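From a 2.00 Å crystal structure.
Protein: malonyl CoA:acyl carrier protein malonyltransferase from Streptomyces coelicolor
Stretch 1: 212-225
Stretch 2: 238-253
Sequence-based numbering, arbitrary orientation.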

# COMPACT_ATOMS: atom_id res chain seq x y z
N LYS A 212 -16.82 9.91 -0.31
CA LYS A 212 -16.24 10.48 -1.52
C LYS A 212 -15.64 9.41 -2.43
O LYS A 212 -15.81 9.46 -3.65
CB LYS A 212 -15.17 11.50 -1.16
CG LYS A 212 -15.67 12.70 -0.37
CD LYS A 212 -14.52 13.61 0.04
CE LYS A 212 -14.99 14.79 0.88
NZ LYS A 212 -15.90 15.69 0.12
N LEU A 213 -14.94 8.44 -1.85
CA LEU A 213 -14.33 7.38 -2.63
C LEU A 213 -15.39 6.48 -3.27
O LEU A 213 -15.19 5.96 -4.37
CB LEU A 213 -13.38 6.55 -1.76
CG LEU A 213 -12.51 5.54 -2.51
CD1 LEU A 213 -11.72 6.24 -3.61
CD2 LEU A 213 -11.58 4.85 -1.53
N ALA A 214 -16.51 6.29 -2.57
CA ALA A 214 -17.60 5.46 -3.09
C ALA A 214 -18.19 6.11 -4.35
O ALA A 214 -18.61 5.41 -5.27
CB ALA A 214 -18.69 5.29 -2.04
N GLU A 215 -18.24 7.44 -4.37
CA GLU A 215 -18.77 8.15 -5.54
C GLU A 215 -17.88 7.88 -6.75
O GLU A 215 -18.38 7.65 -7.85
CB GLU A 215 -18.84 9.66 -5.29
CG GLU A 215 -19.97 10.11 -4.38
CD GLU A 215 -21.34 9.65 -4.86
OE1 GLU A 215 -21.68 9.86 -6.05
OE2 GLU A 215 -22.09 9.09 -4.04
N ALA A 216 -16.57 7.91 -6.55
CA ALA A 216 -15.64 7.66 -7.65
C ALA A 216 -15.77 6.21 -8.12
O ALA A 216 -15.65 5.91 -9.31
CB ALA A 216 -14.23 7.94 -7.20
N ALA A 217 -16.02 5.30 -7.18
CA ALA A 217 -16.15 3.88 -7.51
C ALA A 217 -17.38 3.61 -8.39
O ALA A 217 -17.49 2.54 -9.00
CB ALA A 217 -16.23 3.04 -6.23
N LYS A 218 -18.29 4.58 -8.45
CA LYS A 218 -19.51 4.44 -9.27
C LYS A 218 -19.21 4.41 -10.76
O LYS A 218 -19.92 3.78 -11.54
CB LYS A 218 -20.47 5.60 -9.01
CG LYS A 218 -21.19 5.58 -7.68
CD LYS A 218 -22.22 6.71 -7.64
CE LYS A 218 -22.98 6.72 -6.34
NZ LYS A 218 -23.97 7.82 -6.31
N ALA A 219 -18.16 5.12 -11.16
CA ALA A 219 -17.78 5.20 -12.57
C ALA A 219 -17.01 3.98 -13.03
O ALA A 219 -16.59 3.90 -14.18
CB ALA A 219 -16.95 6.46 -12.81
N LEU A 220 -16.81 3.02 -12.12
CA LEU A 220 -16.06 1.82 -12.45
C LEU A 220 -16.93 0.58 -12.56
O LEU A 220 -18.01 0.49 -11.98
CB LEU A 220 -14.99 1.57 -11.38
CG LEU A 220 -14.01 2.71 -11.10
CD1 LEU A 220 -13.06 2.31 -9.99
CD2 LEU A 220 -13.24 3.05 -12.37
N THR A 221 -16.43 -0.38 -13.33
CA THR A 221 -17.09 -1.66 -13.53
C THR A 221 -15.95 -2.66 -13.35
O THR A 221 -15.24 -2.99 -14.30
CB THR A 221 -17.67 -1.80 -14.95
OG1 THR A 221 -18.62 -0.75 -15.18
CG2 THR A 221 -18.37 -3.14 -15.10
N PRO A 222 -15.75 -3.13 -12.11
CA PRO A 222 -14.70 -4.09 -11.77
C PRO A 222 -14.93 -5.50 -12.29
O PRO A 222 -16.06 -6.00 -12.29
CB PRO A 222 -14.69 -4.05 -10.25
CG PRO A 222 -16.13 -3.87 -9.93
CD PRO A 222 -16.54 -2.79 -10.91
N ALA A 223 -13.86 -6.14 -12.75
CA ALA A 223 -13.96 -7.50 -13.24
C ALA A 223 -13.50 -8.44 -12.12
O ALA A 223 -12.81 -8.02 -11.19
CB ALA A 223 -13.07 -7.69 -14.46
N ASP A 224 -13.90 -9.70 -12.20
CA ASP A 224 -13.49 -10.68 -11.20
C ASP A 224 -11.98 -10.87 -11.32
O ASP A 224 -11.43 -10.85 -12.42
CB ASP A 224 -14.21 -12.01 -11.43
CG ASP A 224 -15.65 -11.97 -10.97
OD1 ASP A 224 -16.40 -12.93 -11.25
OD2 ASP A 224 -16.04 -10.98 -10.31
N PRO A 225 -11.29 -11.03 -10.19
CA PRO A 225 -9.84 -11.22 -10.24
C PRO A 225 -9.44 -12.48 -11.00
O PRO A 225 -10.04 -13.54 -10.81
CB PRO A 225 -9.45 -11.28 -8.76
CG PRO A 225 -10.68 -11.84 -8.10
CD PRO A 225 -11.79 -11.10 -8.81
N VAL A 238 -10.32 -12.73 -2.08
CA VAL A 238 -11.63 -12.28 -2.54
C VAL A 238 -11.83 -12.70 -3.99
O VAL A 238 -11.06 -12.30 -4.87
CB VAL A 238 -11.76 -10.75 -2.42
CG1 VAL A 238 -13.18 -10.32 -2.75
CG2 VAL A 238 -11.39 -10.31 -1.02
N ALA A 239 -12.86 -13.50 -4.25
CA ALA A 239 -13.12 -13.98 -5.60
C ALA A 239 -13.97 -13.06 -6.47
O ALA A 239 -13.93 -13.17 -7.70
CB ALA A 239 -13.78 -15.37 -5.52
N SER A 240 -14.71 -12.16 -5.85
CA SER A 240 -15.59 -11.23 -6.57
C SER A 240 -15.01 -9.84 -6.82
O SER A 240 -14.48 -9.21 -5.91
CB SER A 240 -16.91 -11.09 -5.81
OG SER A 240 -17.66 -9.99 -6.29
N GLY A 241 -15.13 -9.37 -8.06
CA GLY A 241 -14.63 -8.06 -8.42
C GLY A 241 -15.32 -6.92 -7.69
O GLY A 241 -14.68 -5.93 -7.32
N THR A 242 -16.63 -7.03 -7.49
CA THR A 242 -17.38 -6.00 -6.77
C THR A 242 -16.99 -6.03 -5.29
O THR A 242 -16.92 -4.98 -4.65
CB THR A 242 -18.91 -6.19 -6.92
OG1 THR A 242 -19.26 -7.54 -6.58
CG2 THR A 242 -19.36 -5.90 -8.34
N GLU A 243 -16.74 -7.22 -4.75
CA GLU A 243 -16.33 -7.32 -3.34
C GLU A 243 -14.93 -6.74 -3.17
O GLU A 243 -14.60 -6.17 -2.13
CB GLU A 243 -16.40 -8.77 -2.85
CG GLU A 243 -17.83 -9.26 -2.62
CD GLU A 243 -17.91 -10.66 -2.02
OE1 GLU A 243 -19.03 -11.10 -1.67
OE2 GLU A 243 -16.86 -11.32 -1.88
N VAL A 244 -14.10 -6.89 -4.21
CA VAL A 244 -12.75 -6.34 -4.17
C VAL A 244 -12.86 -4.81 -4.09
O VAL A 244 -12.23 -4.17 -3.25
CB VAL A 244 -11.94 -6.72 -5.44
CG1 VAL A 244 -10.70 -5.83 -5.55
CG2 VAL A 244 -11.52 -8.19 -5.38
N LEU A 245 -13.66 -4.24 -4.98
CA LEU A 245 -13.86 -2.80 -5.02
C LEU A 245 -14.50 -2.25 -3.74
O LEU A 245 -14.08 -1.21 -3.24
CB LEU A 245 -14.72 -2.42 -6.24
CG LEU A 245 -15.00 -0.93 -6.45
CD1 LEU A 245 -13.70 -0.15 -6.49
CD2 LEU A 245 -15.78 -0.74 -7.73
N ASP A 246 -15.51 -2.95 -3.22
CA ASP A 246 -16.16 -2.48 -2.01
C ASP A 246 -15.16 -2.47 -0.86
O ASP A 246 -15.16 -1.54 -0.04
CB ASP A 246 -17.37 -3.36 -1.64
CG ASP A 246 -18.53 -3.20 -2.62
OD1 ASP A 246 -18.68 -2.11 -3.22
OD2 ASP A 246 -19.32 -4.15 -2.78
N ARG A 247 -14.30 -3.49 -0.80
CA ARG A 247 -13.29 -3.57 0.24
C ARG A 247 -12.29 -2.42 0.13
O ARG A 247 -11.89 -1.84 1.15
CB ARG A 247 -12.57 -4.92 0.17
CG ARG A 247 -13.35 -6.06 0.78
CD ARG A 247 -12.68 -7.40 0.54
NE ARG A 247 -13.34 -8.46 1.31
CZ ARG A 247 -12.78 -9.09 2.34
NH1 ARG A 247 -11.55 -8.78 2.73
NH2 ARG A 247 -13.45 -10.04 2.98
N LEU A 248 -11.88 -2.09 -1.09
CA LEU A 248 -10.93 -1.00 -1.32
C LEU A 248 -11.52 0.32 -0.80
O LEU A 248 -10.83 1.09 -0.12
CB LEU A 248 -10.65 -0.83 -2.82
CG LEU A 248 -9.81 -1.86 -3.58
CD1 LEU A 248 -9.87 -1.55 -5.08
CD2 LEU A 248 -8.36 -1.81 -3.09
N VAL A 249 -12.78 0.57 -1.12
CA VAL A 249 -13.44 1.80 -0.70
C VAL A 249 -13.56 1.89 0.82
O VAL A 249 -13.33 2.95 1.41
CB VAL A 249 -14.85 1.90 -1.32
CG1 VAL A 249 -15.53 3.18 -0.85
CG2 VAL A 249 -14.75 1.88 -2.84
N GLY A 250 -13.91 0.77 1.46
CA GLY A 250 -14.05 0.75 2.90
C GLY A 250 -12.74 0.76 3.67
O GLY A 250 -12.68 1.29 4.77
N GLN A 251 -11.68 0.18 3.08
CA GLN A 251 -10.38 0.11 3.73
C GLN A 251 -9.76 1.44 4.16
O GLN A 251 -8.90 1.45 5.03
CB GLN A 251 -9.35 -0.63 2.85
CG GLN A 251 -9.30 -2.15 3.07
CD GLN A 251 -9.11 -2.53 4.53
OE1 GLN A 251 -8.07 -2.26 5.14
NE2 GLN A 251 -10.13 -3.15 5.10
N VAL A 252 -10.17 2.54 3.55
CA VAL A 252 -9.59 3.83 3.95
C VAL A 252 -9.93 4.11 5.41
O VAL A 252 -9.25 4.91 6.06
CB VAL A 252 -10.10 5.00 3.07
CG1 VAL A 252 -9.81 4.72 1.59
CG2 VAL A 252 -11.58 5.23 3.30
N ALA A 253 -10.98 3.46 5.92
CA ALA A 253 -11.40 3.66 7.30
C ALA A 253 -11.30 2.42 8.19
O ALA A 253 -11.76 2.42 9.33
CB ALA A 253 -12.82 4.20 7.33

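This is a mostly apolar contact in which a helix and the proline-bearing loop after it pack along a second, roughly antiparallel helix, with one hydrogen bond at that helix's start. The axes of helix 212-217 and helix 241-251 run at 153° and approach to 9.3 Å, close enough for their side chains to touch. Leu213 faces Val249, their CA atoms 6.0 Å apart; its CD2 lies 3.7 Å from Val249 CA and 3.6 Å from Val252 CG1, so one leucine packs on both valines. One turn on, Ala217 touches two larger partners, its CB 3.9 Å from Val249 CG2 and 4.1 Å from Leu245 CD1. The spacing of four residues, 213 and 217 against 245 and 249, keeps matching helix faces together.

Beyond Ala217 a type I turn to Leu220 redirects the chain, which continues along the second helix toward its N terminus. There Pro222 covers Leu245, with CG 3.8 Å from Leu245 CD2, and rests its CB 3.5 Å from Gly241 O.

At Gly241 the backbones come closest: its CA is 4.0 Å from Asp224 CA and 3.3 Å from Ala223 O, a CA-H...O contact. A CB here would fall 2.3 Å from Ala223 O, a clash, so the close approach depends on the bare glycine. The polar bond forms at the same residue. Gly241 N, at the helix's first turn, has no earlier helical carbonyl to bond, and it donates to Asp224 OD2 at 2.9 Å with a nearly straight angle of 166°. Ser240 caps the next amides, its OG accepting weak bonds from Thr242 N at 3.4 Å and Glu243 N at 3.3 Å. Pro225 finishes the contact, its CD 3.2 Å from Ala239 O.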